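Bcl-2 homolog (Gene 16?) (PDB 4MI8) blocks host cell apoptosis and starvation-induced autophagy for the virus, interacting with host Beclin 1, BAK1 and BAX. Local coordinates at residues E48-Y53 with A59-A64. Residues are numbered along the deposited sequence; the frame is centred on the assembly and turned at random.
With SO4 (sulfate ion), chain E.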
loop_
_atom_site.group_PDB
_atom_site.type_symbol
_atom_site.label_atom_id
_atom_site.label_comp_id
_atom_site.label_asym_id
_atom_site.label_seq_id
_atom_site.Cartn_x
_atom_site.Cartn_y
_atom_site.Cartn_z
ATOM N N GLU A 48 -7.836 8.420 -0.861
ATOM C CA GLU A 48 -9.145 8.315 -1.506
ATOM C C GLU A 48 -9.778 6.951 -1.213
ATOM O O GLU A 48 -10.983 6.832 -0.897
ATOM C CB GLU A 48 -8.990 8.395 -3.008
ATOM C CG GLU A 48 -8.957 9.767 -3.556
ATOM C CD GLU A 48 -10.221 10.556 -3.165
ATOM O OE1 GLU A 48 -11.324 10.181 -3.612
ATOM O OE2 GLU A 48 -10.120 11.556 -2.396
ATOM N N PHE A 49 -8.948 5.910 -1.305
ATOM C CA PHE A 49 -9.430 4.538 -1.037
ATOM C C PHE A 49 -9.890 4.445 0.454
ATOM O O PHE A 49 -10.943 3.917 0.763
ATOM C CB PHE A 49 -8.283 3.605 -1.285
ATOM C CG PHE A 49 -8.585 2.156 -0.999
ATOM C CD1 PHE A 49 -8.506 1.653 0.328
ATOM C CD2 PHE A 49 -8.842 1.241 -2.087
ATOM C CE1 PHE A 49 -8.744 0.285 0.558
ATOM C CE2 PHE A 49 -9.070 -0.119 -1.819
ATOM C CZ PHE A 49 -9.039 -0.604 -0.501
ATOM N N ARG A 50 -9.119 4.977 1.372
ATOM C CA ARG A 50 -9.517 5.026 2.811
ATOM C C ARG A 50 -10.805 5.796 3.091
ATOM O O ARG A 50 -11.584 5.371 3.938
ATOM C CB ARG A 50 -8.376 5.621 3.652
ATOM C CG ARG A 50 -8.625 5.469 5.153
ATOM C CD ARG A 50 -8.321 4.026 5.622
ATOM N NE ARG A 50 -6.869 3.707 5.477
ATOM C CZ ARG A 50 -5.936 4.065 6.353
ATOM N NH1 ARG A 50 -6.335 4.659 7.503
ATOM N NH2 ARG A 50 -4.623 3.777 6.170
ATOM N N ARG A 51 -11.084 6.880 2.348
ATOM C CA ARG A 51 -12.337 7.612 2.536
ATOM C C ARG A 51 -13.536 6.730 2.163
ATOM O O ARG A 51 -14.556 6.751 2.814
ATOM C CB ARG A 51 -12.427 8.837 1.656
ATOM C CG ARG A 51 -11.736 10.069 2.160
ATOM C CD ARG A 51 -11.935 11.220 1.164
ATOM N NE ARG A 51 -13.308 11.761 1.169
ATOM C CZ ARG A 51 -13.752 12.675 2.034
ATOM N NH1 ARG A 51 -12.932 13.141 2.972
ATOM N NH2 ARG A 51 -15.012 13.120 1.967
ATOM N N HIS A 52 -13.404 5.931 1.123
ATOM C CA HIS A 52 -14.533 5.011 0.810
ATOM C C HIS A 52 -14.673 3.933 1.854
ATOM O O HIS A 52 -15.770 3.593 2.239
ATOM C CB HIS A 52 -14.311 4.329 -0.539
ATOM C CG HIS A 52 -14.328 5.267 -1.708
ATOM N ND1 HIS A 52 -15.472 5.820 -2.181
ATOM C CD2 HIS A 52 -13.326 5.681 -2.542
ATOM C CE1 HIS A 52 -15.200 6.607 -3.227
ATOM N NE2 HIS A 52 -13.886 6.540 -3.448
ATOM N N TYR A 53 -13.553 3.353 2.297
ATOM C CA TYR A 53 -13.645 2.375 3.342
ATOM C C TYR A 53 -14.367 2.974 4.555
ATOM O O TYR A 53 -15.299 2.360 5.073
ATOM C CB TYR A 53 -12.259 1.864 3.733
ATOM C CG TYR A 53 -12.282 0.877 4.907
ATOM C CD1 TYR A 53 -12.250 1.357 6.215
ATOM C CD2 TYR A 53 -12.221 -0.513 4.706
ATOM C CE1 TYR A 53 -12.296 0.472 7.299
ATOM C CE2 TYR A 53 -12.210 -1.434 5.803
ATOM C CZ TYR A 53 -12.252 -0.911 7.078
ATOM O OH TYR A 53 -12.248 -1.706 8.188
ATOM N N ALA A 59 -15.204 0.219 11.920
ATOM C CA ALA A 59 -13.888 -0.135 12.424
ATOM C C ALA A 59 -12.810 0.143 11.399
ATOM O O ALA A 59 -13.031 0.073 10.183
ATOM C CB ALA A 59 -13.809 -1.577 12.898
ATOM N N ASP A 60 -11.636 0.456 11.934
ATOM C CA ASP A 60 -10.454 0.654 11.165
ATOM C C ASP A 60 -9.785 -0.701 10.980
ATOM O O ASP A 60 -10.323 -1.735 11.377
ATOM C CB ASP A 60 -9.591 1.724 11.824
ATOM C CG ASP A 60 -8.853 1.244 13.059
ATOM O OD1 ASP A 60 -8.709 0.029 13.352
ATOM O OD2 ASP A 60 -8.322 2.147 13.729
ATOM N N TYR A 61 -8.651 -0.690 10.304
ATOM C CA TYR A 61 -7.957 -1.942 9.942
ATOM C C TYR A 61 -7.247 -2.577 11.155
ATOM O O TYR A 61 -6.731 -3.701 11.079
ATOM C CB TYR A 61 -6.818 -1.617 8.954
ATOM C CG TYR A 61 -7.178 -0.968 7.631
ATOM C CD1 TYR A 61 -8.501 -1.019 7.120
ATOM C CD2 TYR A 61 -6.176 -0.340 6.847
ATOM C CE1 TYR A 61 -8.814 -0.485 5.877
ATOM C CE2 TYR A 61 -6.492 0.215 5.606
ATOM C CZ TYR A 61 -7.797 0.155 5.127
ATOM O OH TYR A 61 -8.131 0.711 3.896
ATOM N N GLY A 62 -7.168 -1.810 12.241
ATOM C CA GLY A 62 -6.336 -2.123 13.388
ATOM C C GLY A 62 -6.651 -3.329 14.235
ATOM O O GLY A 62 -5.860 -3.676 15.080
ATOM N N PRO A 63 -7.829 -3.948 14.081
ATOM C CA PRO A 63 -7.870 -5.241 14.758
ATOM C C PRO A 63 -7.353 -6.432 13.929
ATOM O O PRO A 63 -6.998 -7.427 14.518
ATOM C CB PRO A 63 -9.352 -5.401 15.122
ATOM C CG PRO A 63 -9.896 -4.011 15.155
ATOM C CD PRO A 63 -9.173 -3.352 13.998
ATOM N N ALA A 64 -7.283 -6.353 12.602
ATOM C CA ALA A 64 -6.694 -7.453 11.813
ATOM C C ALA A 64 -5.154 -7.329 11.639
ATOM O O ALA A 64 -4.415 -8.315 11.654
ATOM C CB ALA A 64 -7.401 -7.560 10.468
HETATM S S SO4 E . -18.067 -2.003 11.584
HETATM O O1 SO4 E . -18.378 -3.438 11.466
HETATM O O2 SO4 E . -16.662 -1.923 11.119
HETATM O O3 SO4 E . -18.971 -1.155 10.757
HETATM O O4 SO4 E . -18.162 -1.497 12.958
#
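The phenol OH of Tyr53 donates a hydrogen bond to Ala59 O, 2.8 Å away, tying helix 33-56 of this Bcl-2 fold to the loop that leads on to helix 68-81. The Tyr53 oxygen approaches from above the carbonyl plane of Ala59, 43° out of it. The bound Beclin 1 BH3 peptide packs on Phe49, Tyr53, Tyr61 and Ala64, so the contact forms part of the wall of the BH3-binding groove. Tyrosine suits position 53 because it is long enough to span from helix to loop and ends in a donor. With CG anti to the backbone N (chi1 176°), its ring reaches the loop and offers a face to Tyr61. The two rings form a T-shaped pair, centroids 4.8 Å apart and planes at 79°. In it Tyr61 CE1 sits over the centre of the Tyr53 ring, 3.4 Å above its plane.

Tyr61 reaches back to the helix, where its OH lies in the plane of the Phe49 ring, 3.4 Å from Phe49 CE1. Phenylalanine thus gives the phenol an apolar, weakly positive C-H edge and also packs on Val90 of helix 86-103. Arg50 bends its chain at chi2 and chi3, placing NE 3.5 Å from Tyr61 CE2 with the guanidinium tilted against the ring. Asp94 of helix 86-103 unites these groups: its OD2 takes both a salt bridge from Arg50 NE and a hydrogen bond with Tyr61 OH, which probably favours the charged carboxylate.

In the loop, Asp60 suits the bend because its short side chain can fold back on the backbone, and OD1 accepts from Gly62 N, two residues on, which makes an Asx turn. At exposed Ala59, a sulfate ion, probably from the crystallisation liquor, receives a nearly straight hydrogen bond through O2 from Ala59 N, 2.7 Å long.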